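Local coordinates for NAD-dependent aldehyde dehydrogenase (Sinorhizobium meliloti, PDB 3U4J), which probably oxidises aldehydes with NAD or NADP as electron acceptor and binds a calcium ion in the crystal, at residues M25-G29 against D218-V224; W55-A60 against T225-P230; V67-R71 against D238-D242; V162-I168 against V241-T247; T169-F175 against S197-T203. The contacts are given in a common frame with arbitrary orientation. Residue numbers count along the deposited sequence, not the author numbering.

Contact 1 of 5, residues M25-G29 against D218-V224; sequences MLVDG and DGVFNVV
Strands 25-27 and 221-223 run antiparallel, their N-to-C directions at 144° and their axes 4.7 Å apart at closest. One hydrogen-bonded pair joins them: Leu26 N donates to Val223 O at 3.0 Å, and Val223 N returns to Leu26 O at 2.8 Å. Met25 therefore faces Val224, and Val27 faces Asn222. Beyond the bridge Asp28 (phi/psi 56/38°) and Gly29 (83/-1°) turn with positive phi toward Gly219 and Asp218. Asn222, chi1 m, swings its amide across the gap: OD1 accepts from Asp28 N at 2.9 Å, while ND2 donates to Gly219 O at 2.8 Å. A water accepts from Gly29 N and Gly219 N, each at 2.9 Å, and donates to Phe221 O at 3.1 Å. Selenomethionine Met25 SE packs 3.9 Å from Val224 CB. Asp28 turns its OD2 to Lys72 in a salt bridge. Since 221-223 also pairs in parallel with strand 191-195, the arrangement illustrates an N-terminal strand added antiparallel at the margin of a Rossmann-type sheet.

Contact 2 of 5, residues W55-A60 against T225-P230; sequences WPEASA and TGYGDP
Two hydrogen bonds fix Thr225, at the start of an irregular loop, against the end of strand 51-56 and the residues just after it. Thr225 OG1, with chi1 p, donates to Pro56 O at 2.7 Å, and Ala58 N donates to Thr225 O at 2.8 Å. Their geometry brings Glu57 CA within 4.2 Å of Gly226 CA; Gly226 (phi/psi 155/-171°) adopts a conformation that would jam a side chain. Water joins the segments, donating to Ala58 O at 2.6 Å and accepting from Tyr227 N at 3.0 Å. Pro230, preceded by a cis peptide, sets its CB 3.8 Å from Ala60 CB, just past Ser59, the N-cap of helix 60-75. Glu57 OE2 lies at the edge of the Tyr227 ring, 3.5 Å from CE2, while OE1 hydrogen-bonds Ser38. In relatives, the glycine-containing loop after strand 221-223 lines the adenine side of the cofactor site. Two of the three polar links use loop backbone atoms, so Thr225 is the sole loop side chain hydrogen-bonded across the contact.

Contact 3 of 5, residues V67-R71 against D238-D242; sequences VAAAR and DPNVD
An Asx turn set within a type I beta turn links helix 231-237 to strand 243-247, and helix 60-75 meets it on the flank of the Rossmann-type domain. The type I turn runs from Asp238 to Val241, with Val241 N bonded to Asp238 O at 3.1 Å. In the Asx turn Asp238 OD2 accepts from Asn240 N at 2.8 Å. Segment 67-71 is regular helix, and Val67 and Arg71, one turn apart, both point their CB toward the turn. Val67, chi1 t, brings CG1 to 3.7 Å from Val241 CG2 and 3.8 Å from Asn240 CB. Arg71 (chi1 t, chi2 p) lays its CD 3.5 Å from Asn240 CB before its guanidinium reaches the backbone. Arg71 NH1 then donates twice: to Asn240 O at 3.1 Å and to Asp242 OD1 at 2.8 Å, the latter a salt bridge. Both acceptors lie near the guanidinium plane. Arg71 NE makes a second salt bridge to Asp75, and Asp242 OD1 also accepts from Val164 N. One arginine nitrogen thus reads both a turn carbonyl and a carboxylate, tying helix to turn through charge as well as valine packing, and Asp242 carries the link on to Val164 of strand 153-168.

Contact 4 of 5, residues V162-I168 against V241-T247; sequences VGVVGII and VDMVAFT
Apolar side chains fill both faces of this parallel strand pair, amid the Rossmann-type sheet expected of an aldehyde dehydrogenase cofactor domain. On one face Ile168 (chi1 m) sets CG2 3.7 Å from Phe246 CD1 and Ile168 CD1 4.0 Å from Val244 CG1, against helix 250-261. On the other, Ala245 CB lies 4.4 Å from both Val165 CG1 and Ile167 CG1, with helix 174-187 packed over Ile167; selenomethionine Met243 SE meets Val162 CG1 at 4.1 Å. Strands 164-168 and 243-247 run 4.6 Å apart at 19°, pairing Val165 with Met243, Gly166 with Val244, Ile167 with Ala245 and Ile168 with Phe246. The ladder reads Gly166 N to Met243 O 2.8 Å, Ala245 N to Gly166 O 2.8 Å, Ile168 N to Ala245 O 3.0 Å and Thr247 N to Ile168 O 3.1 Å. At the N-terminal end Val164 O accepts from Asp242 N at 2.7 Å and, weakly, Met243 N at 3.3 Å, while Val164 N donates to Asp242 OD1 at 2.7 Å; that carboxylate also pairs with Arg71. At the other end a water donates to Ile168 O at 2.9 Å and Ala245 O at 3.1 Å and sits 2.7 Å from Thr247 OG1, which also hydrogen-bonds Arg181.

Contact 5 of 5, residues T169-F175 against S197-T203; sequences TPWNFPF and SEFTSGT
Trp171 offers the face of its indole to the edge of Phe199 in an offset edge-to-face pair, the five-membered ring and the phenyl ring having centroids 5.7 Å apart and planes at 74°. With chi1 p, Trp171 places CD1 4.0 Å from Phe199 CD2 and CB 3.5 Å from Ser197 OG; His351 adds another edge-to-face contact. Segment 197-203 begins with a type I turn from Ser197 to Thr200, closed by Thr200 N to Ser197 O at 3.0 Å. It carries an ST turn in which Ser197 OG accepts from Phe199 N at 3.1 Å. Both segments follow parallel strands of the Rossmann-type sheet and lead into helices 174-187 and 202-214. In relatives the asparagine of the signature Thr-Pro-Trp-Asn-Phe-Pro (169-174) contributes to the oxyanion hole, and the lysine and glutamate of the Lys-Pro-Ser-Glu run ending at Glu198 bind the adenosine ribose. No direct hydrogen bond crosses the contact; a water donates to Pro170 O at 2.8 Å, accepts from Ser197 N at 2.9 Å and lies 3.0 Å from Thr169 OG1. Pro174 CG lies 3.4 Å from Thr200 OG1, and Phe175 (chi1 t) brings CD1 to 3.4 Å from Thr203 CB, while Thr203 OG1 hydrogen-bonds Glu109.

Overall arrangement
From the N terminus, residues 25-29, 55-60 and 67-71 each wait some 165 to 190 residues for their partners, which arrive in the same order, so the loops of contacts 1, 2 and 3 cross. Contact 4 opens at 162-168, crosses contacts 1 and 2, and ends on the stretch that closes contact 3, sharing Val241 and Asp242. Contact 5, the shortest loop, lies within all four. Contact 1 touches contact 2 through Met25 and contact 3 through Ala69 and Ala70; contact 2 reaches contact 5 where Trp55 NE1 meets Glu198 O. Together they tie the N-terminal strands and helix 60-75 to the sheet and its loops.

Contact 1 of 5, residues M25-G29 against D218-V224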
# COMPACT_ATOMS: atom_id res chain seq x y z
N MSE A 25 -8.03 -17.43 36.36
CA MSE A 25 -7.82 -16.22 35.57
C MSE A 25 -6.34 -15.93 35.48
O MSE A 25 -5.54 -16.49 36.24
CB MSE A 25 -8.59 -15.04 36.17
CG MSE A 25 -10.10 -15.26 36.12
SE MSE A 25 -11.02 -13.62 36.71
CE MSE A 25 -10.92 -13.80 38.63
N LEU A 26 -5.95 -15.08 34.55
CA LEU A 26 -4.55 -14.74 34.46
C LEU A 26 -4.43 -13.24 34.33
O LEU A 26 -4.83 -12.67 33.34
CB LEU A 26 -3.88 -15.53 33.33
CG LEU A 26 -2.43 -15.38 32.82
CD1 LEU A 26 -1.51 -14.48 33.57
CD2 LEU A 26 -1.81 -16.76 32.51
N VAL A 27 -3.87 -12.61 35.36
CA VAL A 27 -3.80 -11.16 35.45
C VAL A 27 -2.40 -10.74 35.89
O VAL A 27 -1.90 -11.21 36.91
CB VAL A 27 -4.86 -10.64 36.45
CG1 VAL A 27 -4.75 -9.15 36.65
CG2 VAL A 27 -6.27 -11.01 35.96
N ASP A 28 -1.78 -9.87 35.10
CA ASP A 28 -0.44 -9.32 35.39
C ASP A 28 0.54 -10.46 35.57
O ASP A 28 1.40 -10.44 36.46
CB ASP A 28 -0.45 -8.42 36.65
CG ASP A 28 0.71 -7.47 36.70
OD1 ASP A 28 1.30 -7.21 35.63
OD2 ASP A 28 1.03 -6.95 37.81
N GLY A 29 0.37 -11.50 34.75
CA GLY A 29 1.29 -12.63 34.73
C GLY A 29 1.04 -13.68 35.78
O GLY A 29 1.78 -14.67 35.79
N ASP A 218 4.40 -9.74 31.45
CA ASP A 218 3.27 -9.70 32.37
C ASP A 218 2.32 -8.54 32.01
O ASP A 218 2.78 -7.42 31.73
CB ASP A 218 3.82 -9.49 33.78
CG ASP A 218 4.44 -10.76 34.38
OD1 ASP A 218 4.43 -11.82 33.70
OD2 ASP A 218 4.92 -10.72 35.54
N GLY A 219 1.01 -8.83 31.98
CA GLY A 219 0.01 -7.76 31.79
C GLY A 219 -0.32 -7.47 30.34
O GLY A 219 -1.28 -6.76 30.05
N VAL A 220 0.48 -8.00 29.41
CA VAL A 220 0.18 -7.81 27.96
C VAL A 220 -1.07 -8.59 27.58
O VAL A 220 -1.90 -8.10 26.81
CB VAL A 220 1.34 -8.24 27.06
CG1 VAL A 220 0.93 -8.14 25.56
CG2 VAL A 220 2.57 -7.37 27.30
N PHE A 221 -1.21 -9.80 28.11
CA PHE A 221 -2.31 -10.68 27.71
C PHE A 221 -2.90 -11.25 29.01
O PHE A 221 -2.31 -12.12 29.66
CB PHE A 221 -1.75 -11.78 26.77
CG PHE A 221 -2.78 -12.77 26.21
CD1 PHE A 221 -4.13 -12.71 26.54
CD2 PHE A 221 -2.34 -13.81 25.37
CE1 PHE A 221 -5.03 -13.66 26.02
CE2 PHE A 221 -3.23 -14.74 24.84
CZ PHE A 221 -4.58 -14.68 25.17
N ASN A 222 -4.06 -10.72 29.40
CA ASN A 222 -4.74 -11.10 30.64
C ASN A 222 -6.04 -11.76 30.25
O ASN A 222 -6.61 -11.43 29.19
CB ASN A 222 -5.09 -9.83 31.44
CG ASN A 222 -3.90 -8.96 31.70
OD1 ASN A 222 -3.13 -9.22 32.61
ND2 ASN A 222 -3.73 -7.90 30.90
N VAL A 223 -6.55 -12.67 31.09
CA VAL A 223 -7.83 -13.30 30.81
C VAL A 223 -8.68 -13.29 32.08
O VAL A 223 -8.19 -13.67 33.14
CB VAL A 223 -7.68 -14.76 30.33
CG1 VAL A 223 -9.03 -15.39 29.98
CG2 VAL A 223 -6.86 -14.79 29.08
N VAL A 224 -9.95 -12.93 31.92
CA VAL A 224 -10.92 -12.94 33.01
C VAL A 224 -12.11 -13.79 32.56
O VAL A 224 -12.40 -13.89 31.36
CB VAL A 224 -11.36 -11.51 33.43
CG1 VAL A 224 -10.19 -10.76 34.05
CG2 VAL A 224 -11.92 -10.72 32.24
O HOH W 1 -0.53 -11.26 32.02

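Contact 2 of 5, residues W55-A60 against T225-P230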
# COMPACT_ATOMS: atom_id res chain seq x y z
N TRP A 55 -14.06 -22.39 36.23
CA TRP A 55 -13.25 -21.20 36.22
C TRP A 55 -13.91 -20.16 37.11
O TRP A 55 -15.10 -20.29 37.43
CB TRP A 55 -13.09 -20.64 34.78
CG TRP A 55 -14.27 -20.91 33.92
CD1 TRP A 55 -15.44 -20.22 33.91
CD2 TRP A 55 -14.41 -21.96 32.97
NE1 TRP A 55 -16.30 -20.77 33.02
CE2 TRP A 55 -15.70 -21.84 32.41
CE3 TRP A 55 -13.57 -22.99 32.53
CZ2 TRP A 55 -16.18 -22.70 31.44
CZ3 TRP A 55 -14.04 -23.86 31.54
CH2 TRP A 55 -15.33 -23.70 31.01
N PRO A 56 -13.17 -19.09 37.45
CA PRO A 56 -13.73 -18.12 38.37
C PRO A 56 -14.94 -17.40 37.82
O PRO A 56 -15.11 -17.27 36.58
CB PRO A 56 -12.58 -17.13 38.59
CG PRO A 56 -11.35 -17.94 38.37
CD PRO A 56 -11.74 -18.82 37.19
N GLU A 57 -15.78 -16.95 38.74
CA GLU A 57 -16.86 -16.05 38.41
C GLU A 57 -16.35 -14.68 38.81
O GLU A 57 -16.38 -14.34 39.99
CB GLU A 57 -18.12 -16.42 39.19
CG GLU A 57 -19.26 -15.42 38.99
CD GLU A 57 -20.50 -15.69 39.88
OE1 GLU A 57 -20.53 -16.69 40.66
OE2 GLU A 57 -21.43 -14.88 39.78
N ALA A 58 -15.87 -13.89 37.84
CA ALA A 58 -15.25 -12.61 38.19
C ALA A 58 -16.28 -11.60 38.67
O ALA A 58 -17.40 -11.54 38.15
CB ALA A 58 -14.44 -12.03 37.01
N SER A 59 -15.88 -10.81 39.66
CA SER A 59 -16.60 -9.63 40.09
C SER A 59 -16.14 -8.46 39.22
O SER A 59 -15.09 -8.53 38.56
CB SER A 59 -16.23 -9.34 41.56
OG SER A 59 -14.96 -8.70 41.59
N ALA A 60 -16.90 -7.36 39.25
CA ALA A 60 -16.50 -6.12 38.57
C ALA A 60 -15.09 -5.69 38.99
O ALA A 60 -14.29 -5.25 38.15
CB ALA A 60 -17.53 -4.96 38.83
N THR A 225 -12.78 -14.42 33.53
CA THR A 225 -13.89 -15.31 33.24
C THR A 225 -15.08 -14.94 34.12
O THR A 225 -14.93 -14.33 35.20
CB THR A 225 -13.50 -16.80 33.46
OG1 THR A 225 -13.05 -16.99 34.82
CG2 THR A 225 -12.35 -17.20 32.49
N GLY A 226 -16.27 -15.31 33.67
CA GLY A 226 -17.46 -14.92 34.40
C GLY A 226 -18.67 -14.87 33.50
O GLY A 226 -18.62 -15.30 32.32
N TYR A 227 -19.77 -14.33 34.03
CA TYR A 227 -20.96 -14.20 33.20
C TYR A 227 -20.80 -13.03 32.24
O TYR A 227 -19.75 -12.34 32.25
CB TYR A 227 -22.21 -14.09 34.09
CG TYR A 227 -22.46 -15.37 34.84
CD1 TYR A 227 -22.90 -16.51 34.17
CD2 TYR A 227 -22.24 -15.45 36.21
CE1 TYR A 227 -23.13 -17.70 34.87
CE2 TYR A 227 -22.47 -16.64 36.91
CZ TYR A 227 -22.92 -17.75 36.24
OH TYR A 227 -23.16 -18.93 36.91
N GLY A 228 -21.81 -12.80 31.39
CA GLY A 228 -21.76 -11.68 30.43
C GLY A 228 -21.47 -10.36 31.14
O GLY A 228 -20.62 -9.57 30.72
N ASP A 229 -22.20 -10.11 32.22
CA ASP A 229 -21.90 -8.97 33.09
C ASP A 229 -21.50 -9.54 34.45
O ASP A 229 -21.88 -10.67 34.79
CB ASP A 229 -23.12 -8.04 33.22
CG ASP A 229 -23.38 -7.23 31.94
OD1 ASP A 229 -22.41 -6.88 31.21
OD2 ASP A 229 -24.55 -6.94 31.65
N PRO A 230 -20.71 -8.79 35.24
CA PRO A 230 -20.13 -7.45 35.07
C PRO A 230 -19.04 -7.26 33.99
O PRO A 230 -18.80 -6.13 33.59
CB PRO A 230 -19.47 -7.21 36.44
CG PRO A 230 -19.24 -8.59 36.99
CD PRO A 230 -20.49 -9.30 36.60
O HOH W 2 -19.06 -12.83 36.58

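Contact 3 of 5, residues V67-R71 against D238-D242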
# COMPACT_ATOMS: atom_id res chain seq x y z
N VAL A 67 -7.80 -4.95 33.79
CA VAL A 67 -7.68 -3.68 33.08
C VAL A 67 -6.50 -2.88 33.60
O VAL A 67 -5.71 -2.33 32.81
CB VAL A 67 -9.00 -2.84 33.16
CG1 VAL A 67 -8.83 -1.43 32.54
CG2 VAL A 67 -10.17 -3.58 32.48
N ALA A 68 -6.34 -2.80 34.93
CA ALA A 68 -5.21 -2.05 35.48
C ALA A 68 -3.88 -2.71 35.10
O ALA A 68 -2.91 -2.01 34.91
CB ALA A 68 -5.32 -1.91 37.05
N ALA A 69 -3.83 -4.03 34.98
CA ALA A 69 -2.57 -4.72 34.58
C ALA A 69 -2.23 -4.42 33.11
O ALA A 69 -1.08 -4.16 32.78
CB ALA A 69 -2.67 -6.20 34.80
N ALA A 70 -3.24 -4.42 32.25
CA ALA A 70 -3.05 -4.06 30.83
C ALA A 70 -2.64 -2.62 30.70
O ALA A 70 -1.80 -2.28 29.89
CB ALA A 70 -4.34 -4.30 30.04
N ARG A 71 -3.27 -1.75 31.49
CA ARG A 71 -2.91 -0.33 31.55
C ARG A 71 -1.42 -0.12 31.91
O ARG A 71 -0.69 0.63 31.23
CB ARG A 71 -3.83 0.39 32.53
CG ARG A 71 -3.86 1.93 32.40
CD ARG A 71 -4.63 2.41 31.16
NE ARG A 71 -3.70 2.78 30.11
CZ ARG A 71 -4.03 3.06 28.85
NH1 ARG A 71 -5.29 3.01 28.45
NH2 ARG A 71 -3.07 3.38 28.00
N ASP A 238 -15.06 1.23 31.47
CA ASP A 238 -13.87 1.62 32.23
C ASP A 238 -13.03 2.66 31.47
O ASP A 238 -12.71 2.45 30.31
CB ASP A 238 -13.02 0.38 32.57
CG ASP A 238 -11.94 0.68 33.60
OD1 ASP A 238 -12.04 0.11 34.70
OD2 ASP A 238 -11.02 1.48 33.36
N PRO A 239 -12.67 3.79 32.12
CA PRO A 239 -11.86 4.83 31.46
C PRO A 239 -10.46 4.38 31.01
O PRO A 239 -9.86 5.05 30.16
CB PRO A 239 -11.69 5.89 32.56
CG PRO A 239 -12.82 5.66 33.49
CD PRO A 239 -13.11 4.19 33.47
N ASN A 240 -9.94 3.30 31.57
CA ASN A 240 -8.61 2.84 31.20
C ASN A 240 -8.64 1.82 30.03
O ASN A 240 -7.61 1.31 29.64
CB ASN A 240 -7.88 2.22 32.40
CG ASN A 240 -7.43 3.25 33.41
OD1 ASN A 240 -7.01 4.35 33.08
ND2 ASN A 240 -7.47 2.86 34.68
N VAL A 241 -9.83 1.52 29.52
CA VAL A 241 -9.96 0.72 28.29
C VAL A 241 -10.08 1.67 27.08
O VAL A 241 -10.83 2.66 27.13
CB VAL A 241 -11.18 -0.21 28.36
CG1 VAL A 241 -11.32 -0.98 27.03
CG2 VAL A 241 -11.02 -1.18 29.54
N ASP A 242 -9.30 1.40 26.03
CA ASP A 242 -9.26 2.25 24.83
C ASP A 242 -10.18 1.76 23.71
O ASP A 242 -10.61 2.52 22.87
CB ASP A 242 -7.82 2.39 24.34
CG ASP A 242 -6.92 3.02 25.41
OD1 ASP A 242 -5.92 2.38 25.83
OD2 ASP A 242 -7.27 4.14 25.86

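Contact 4 of 5, residues V162-I168 against V241-T247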
# COMPACT_ATOMS: atom_id res chain seq x y z
N VAL A 162 -3.44 1.29 19.53
CA VAL A 162 -4.61 1.92 20.17
C VAL A 162 -4.47 1.94 21.72
O VAL A 162 -4.91 2.88 22.36
CB VAL A 162 -5.99 1.31 19.67
CG1 VAL A 162 -6.16 -0.11 20.09
CG2 VAL A 162 -7.21 2.08 20.23
N GLY A 163 -3.84 0.92 22.31
CA GLY A 163 -3.59 0.88 23.78
C GLY A 163 -4.19 -0.36 24.43
O GLY A 163 -3.82 -1.46 24.09
N VAL A 164 -5.13 -0.17 25.36
CA VAL A 164 -5.73 -1.30 26.07
C VAL A 164 -7.02 -1.68 25.39
O VAL A 164 -7.94 -0.86 25.26
CB VAL A 164 -6.06 -0.93 27.55
CG1 VAL A 164 -6.75 -2.11 28.27
CG2 VAL A 164 -4.78 -0.49 28.28
N VAL A 165 -7.10 -2.96 25.02
CA VAL A 165 -8.22 -3.48 24.29
C VAL A 165 -8.93 -4.56 25.10
O VAL A 165 -8.32 -5.57 25.48
CB VAL A 165 -7.74 -4.13 22.96
CG1 VAL A 165 -8.95 -4.60 22.14
CG2 VAL A 165 -6.92 -3.14 22.15
N GLY A 166 -10.22 -4.38 25.33
CA GLY A 166 -11.03 -5.48 25.88
C GLY A 166 -11.59 -6.35 24.77
O GLY A 166 -12.28 -5.86 23.88
N ILE A 167 -11.32 -7.65 24.84
CA ILE A 167 -11.75 -8.59 23.81
C ILE A 167 -12.75 -9.60 24.38
O ILE A 167 -12.41 -10.36 25.26
CB ILE A 167 -10.52 -9.33 23.21
CG1 ILE A 167 -9.50 -8.30 22.67
CG2 ILE A 167 -10.96 -10.34 22.12
CD1 ILE A 167 -8.18 -8.93 22.17
N ILE A 168 -13.97 -9.59 23.88
CA ILE A 168 -15.06 -10.45 24.37
C ILE A 168 -15.40 -11.44 23.28
O ILE A 168 -15.69 -11.04 22.14
CB ILE A 168 -16.32 -9.64 24.76
CG1 ILE A 168 -15.94 -8.57 25.78
CG2 ILE A 168 -17.47 -10.57 25.27
CD1 ILE A 168 -16.99 -7.44 25.97
N VAL A 241 -9.83 1.52 29.52
CA VAL A 241 -9.96 0.72 28.29
C VAL A 241 -10.08 1.67 27.08
O VAL A 241 -10.83 2.66 27.13
CB VAL A 241 -11.18 -0.21 28.36
CG1 VAL A 241 -11.32 -0.98 27.03
CG2 VAL A 241 -11.02 -1.18 29.54
N ASP A 242 -9.30 1.40 26.03
CA ASP A 242 -9.26 2.25 24.83
C ASP A 242 -10.18 1.76 23.71
O ASP A 242 -10.61 2.52 22.87
CB ASP A 242 -7.82 2.39 24.34
CG ASP A 242 -6.92 3.02 25.41
OD1 ASP A 242 -5.92 2.38 25.83
OD2 ASP A 242 -7.27 4.14 25.86
N MSE A 243 -10.52 0.48 23.75
CA MSE A 243 -11.28 -0.16 22.71
C MSE A 243 -11.91 -1.43 23.21
O MSE A 243 -11.30 -2.16 23.99
CB MSE A 243 -10.34 -0.53 21.55
CG MSE A 243 -11.05 -1.23 20.42
SE MSE A 243 -9.85 -1.34 18.86
CE MSE A 243 -11.12 -2.34 17.71
N VAL A 244 -13.12 -1.72 22.73
CA VAL A 244 -13.76 -3.02 22.95
C VAL A 244 -13.95 -3.72 21.62
O VAL A 244 -14.49 -3.12 20.67
CB VAL A 244 -15.17 -2.88 23.59
CG1 VAL A 244 -15.75 -4.25 23.88
CG2 VAL A 244 -15.08 -2.08 24.89
N ALA A 245 -13.49 -4.96 21.55
CA ALA A 245 -13.64 -5.79 20.36
C ALA A 245 -14.55 -6.92 20.78
O ALA A 245 -14.13 -7.80 21.53
CB ALA A 245 -12.29 -6.34 19.94
N PHE A 246 -15.79 -6.89 20.31
CA PHE A 246 -16.82 -7.84 20.72
C PHE A 246 -17.22 -8.72 19.55
O PHE A 246 -17.38 -8.24 18.41
CB PHE A 246 -18.07 -7.07 21.26
CG PHE A 246 -19.27 -7.98 21.49
CD1 PHE A 246 -19.41 -8.67 22.71
CD2 PHE A 246 -20.21 -8.18 20.48
CE1 PHE A 246 -20.51 -9.54 22.93
CE2 PHE A 246 -21.31 -9.04 20.68
CZ PHE A 246 -21.46 -9.72 21.92
N THR A 247 -17.41 -10.00 19.83
CA THR A 247 -17.93 -10.93 18.87
C THR A 247 -19.06 -11.71 19.53
O THR A 247 -18.88 -12.32 20.59
CB THR A 247 -16.81 -11.90 18.36
OG1 THR A 247 -15.70 -11.12 17.85
CG2 THR A 247 -17.38 -12.85 17.27
O HOH W 3 -14.01 -10.38 19.87

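Contact 5 of 5, residues T169-F175 against S197-T203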
# COMPACT_ATOMS: atom_id res chain seq x y z
N THR A 169 -15.32 -12.72 23.61
CA THR A 169 -15.44 -13.77 22.59
C THR A 169 -16.62 -14.72 22.88
O THR A 169 -17.02 -14.86 24.04
CB THR A 169 -14.13 -14.54 22.43
OG1 THR A 169 -13.85 -15.30 23.62
CG2 THR A 169 -12.99 -13.55 22.13
N PRO A 170 -17.20 -15.33 21.83
CA PRO A 170 -18.41 -16.17 21.98
C PRO A 170 -18.10 -17.63 22.20
O PRO A 170 -16.93 -18.04 22.13
CB PRO A 170 -19.11 -16.01 20.63
CG PRO A 170 -17.99 -15.92 19.67
CD PRO A 170 -16.84 -15.17 20.40
N TRP A 171 -19.14 -18.42 22.47
CA TRP A 171 -18.99 -19.84 22.80
C TRP A 171 -18.86 -20.76 21.59
O TRP A 171 -18.53 -21.93 21.73
CB TRP A 171 -20.16 -20.29 23.67
CG TRP A 171 -21.54 -19.84 23.15
CD1 TRP A 171 -22.30 -18.78 23.60
CD2 TRP A 171 -22.28 -20.45 22.09
NE1 TRP A 171 -23.49 -18.71 22.88
CE2 TRP A 171 -23.50 -19.74 21.96
CE3 TRP A 171 -22.05 -21.55 21.25
CZ2 TRP A 171 -24.47 -20.08 21.01
CZ3 TRP A 171 -23.05 -21.91 20.33
CH2 TRP A 171 -24.23 -21.17 20.22
N ASN A 172 -19.11 -20.24 20.40
CA ASN A 172 -19.14 -21.14 19.24
C ASN A 172 -17.76 -21.47 18.67
O ASN A 172 -17.55 -22.61 18.23
CB ASN A 172 -20.10 -20.64 18.17
CG ASN A 172 -19.70 -19.27 17.56
OD1 ASN A 172 -18.93 -18.49 18.15
ND2 ASN A 172 -20.24 -18.98 16.37
N PHE A 173 -16.86 -20.50 18.67
CA PHE A 173 -15.48 -20.72 18.19
C PHE A 173 -14.49 -20.02 19.13
O PHE A 173 -13.86 -19.03 18.74
CB PHE A 173 -15.28 -20.17 16.77
CG PHE A 173 -16.11 -20.86 15.72
CD1 PHE A 173 -15.69 -22.06 15.17
CD2 PHE A 173 -17.29 -20.28 15.28
CE1 PHE A 173 -16.47 -22.70 14.17
CE2 PHE A 173 -18.08 -20.90 14.29
CZ PHE A 173 -17.66 -22.11 13.73
N PRO A 174 -14.37 -20.50 20.36
CA PRO A 174 -13.63 -19.69 21.33
C PRO A 174 -12.17 -19.53 20.96
O PRO A 174 -11.66 -18.40 21.02
CB PRO A 174 -13.75 -20.48 22.63
CG PRO A 174 -14.96 -21.35 22.44
CD PRO A 174 -14.90 -21.73 20.97
N PHE A 175 -11.51 -20.61 20.55
CA PHE A 175 -10.07 -20.51 20.32
C PHE A 175 -9.82 -19.71 19.05
O PHE A 175 -8.88 -18.89 18.98
CB PHE A 175 -9.41 -21.90 20.27
CG PHE A 175 -7.93 -21.88 20.62
CD1 PHE A 175 -7.49 -21.54 21.90
CD2 PHE A 175 -6.97 -22.24 19.67
CE1 PHE A 175 -6.15 -21.57 22.25
CE2 PHE A 175 -5.58 -22.25 20.00
CZ PHE A 175 -5.18 -21.92 21.27
N SER A 197 -16.52 -16.73 26.70
CA SER A 197 -17.83 -17.11 27.19
C SER A 197 -17.76 -17.92 28.48
O SER A 197 -16.87 -18.74 28.67
CB SER A 197 -18.55 -17.95 26.13
OG SER A 197 -19.71 -18.50 26.70
N GLU A 198 -18.73 -17.68 29.36
CA GLU A 198 -18.97 -18.48 30.57
C GLU A 198 -19.03 -19.97 30.31
O GLU A 198 -18.74 -20.77 31.21
CB GLU A 198 -20.29 -18.04 31.22
CG GLU A 198 -21.51 -18.37 30.35
CD GLU A 198 -22.77 -17.57 30.74
OE1 GLU A 198 -23.71 -18.21 31.23
OE2 GLU A 198 -22.79 -16.32 30.56
N PHE A 199 -19.48 -20.37 29.12
CA PHE A 199 -19.50 -21.79 28.75
C PHE A 199 -18.16 -22.40 28.32
O PHE A 199 -18.03 -23.62 28.31
CB PHE A 199 -20.48 -22.07 27.59
CG PHE A 199 -21.90 -21.66 27.88
CD1 PHE A 199 -22.55 -22.12 29.03
CD2 PHE A 199 -22.58 -20.82 27.03
CE1 PHE A 199 -23.88 -21.75 29.31
CE2 PHE A 199 -23.90 -20.43 27.29
CZ PHE A 199 -24.55 -20.90 28.43
N THR A 200 -17.20 -21.58 27.90
CA THR A 200 -16.07 -22.10 27.10
C THR A 200 -14.79 -21.32 27.38
O THR A 200 -14.21 -20.69 26.49
CB THR A 200 -16.36 -22.06 25.59
OG1 THR A 200 -16.77 -20.74 25.22
CG2 THR A 200 -17.48 -23.04 25.20
N SER A 201 -14.34 -21.34 28.62
CA SER A 201 -13.20 -20.52 28.97
C SER A 201 -11.86 -21.26 28.95
O SER A 201 -10.83 -20.63 29.03
CB SER A 201 -13.45 -19.88 30.34
OG SER A 201 -14.54 -18.98 30.24
N GLY A 202 -11.89 -22.57 28.84
CA GLY A 202 -10.69 -23.39 29.03
C GLY A 202 -9.61 -23.11 28.01
O GLY A 202 -8.46 -22.85 28.38
N THR A 203 -9.94 -23.15 26.72
CA THR A 203 -8.86 -22.89 25.74
C THR A 203 -8.31 -21.46 25.78
O THR A 203 -7.13 -21.24 25.48
CB THR A 203 -9.19 -23.32 24.28
OG1 THR A 203 -10.31 -22.59 23.82
CG2 THR A 203 -9.47 -24.79 24.21
O HOH W 4 -15.24 -17.88 24.31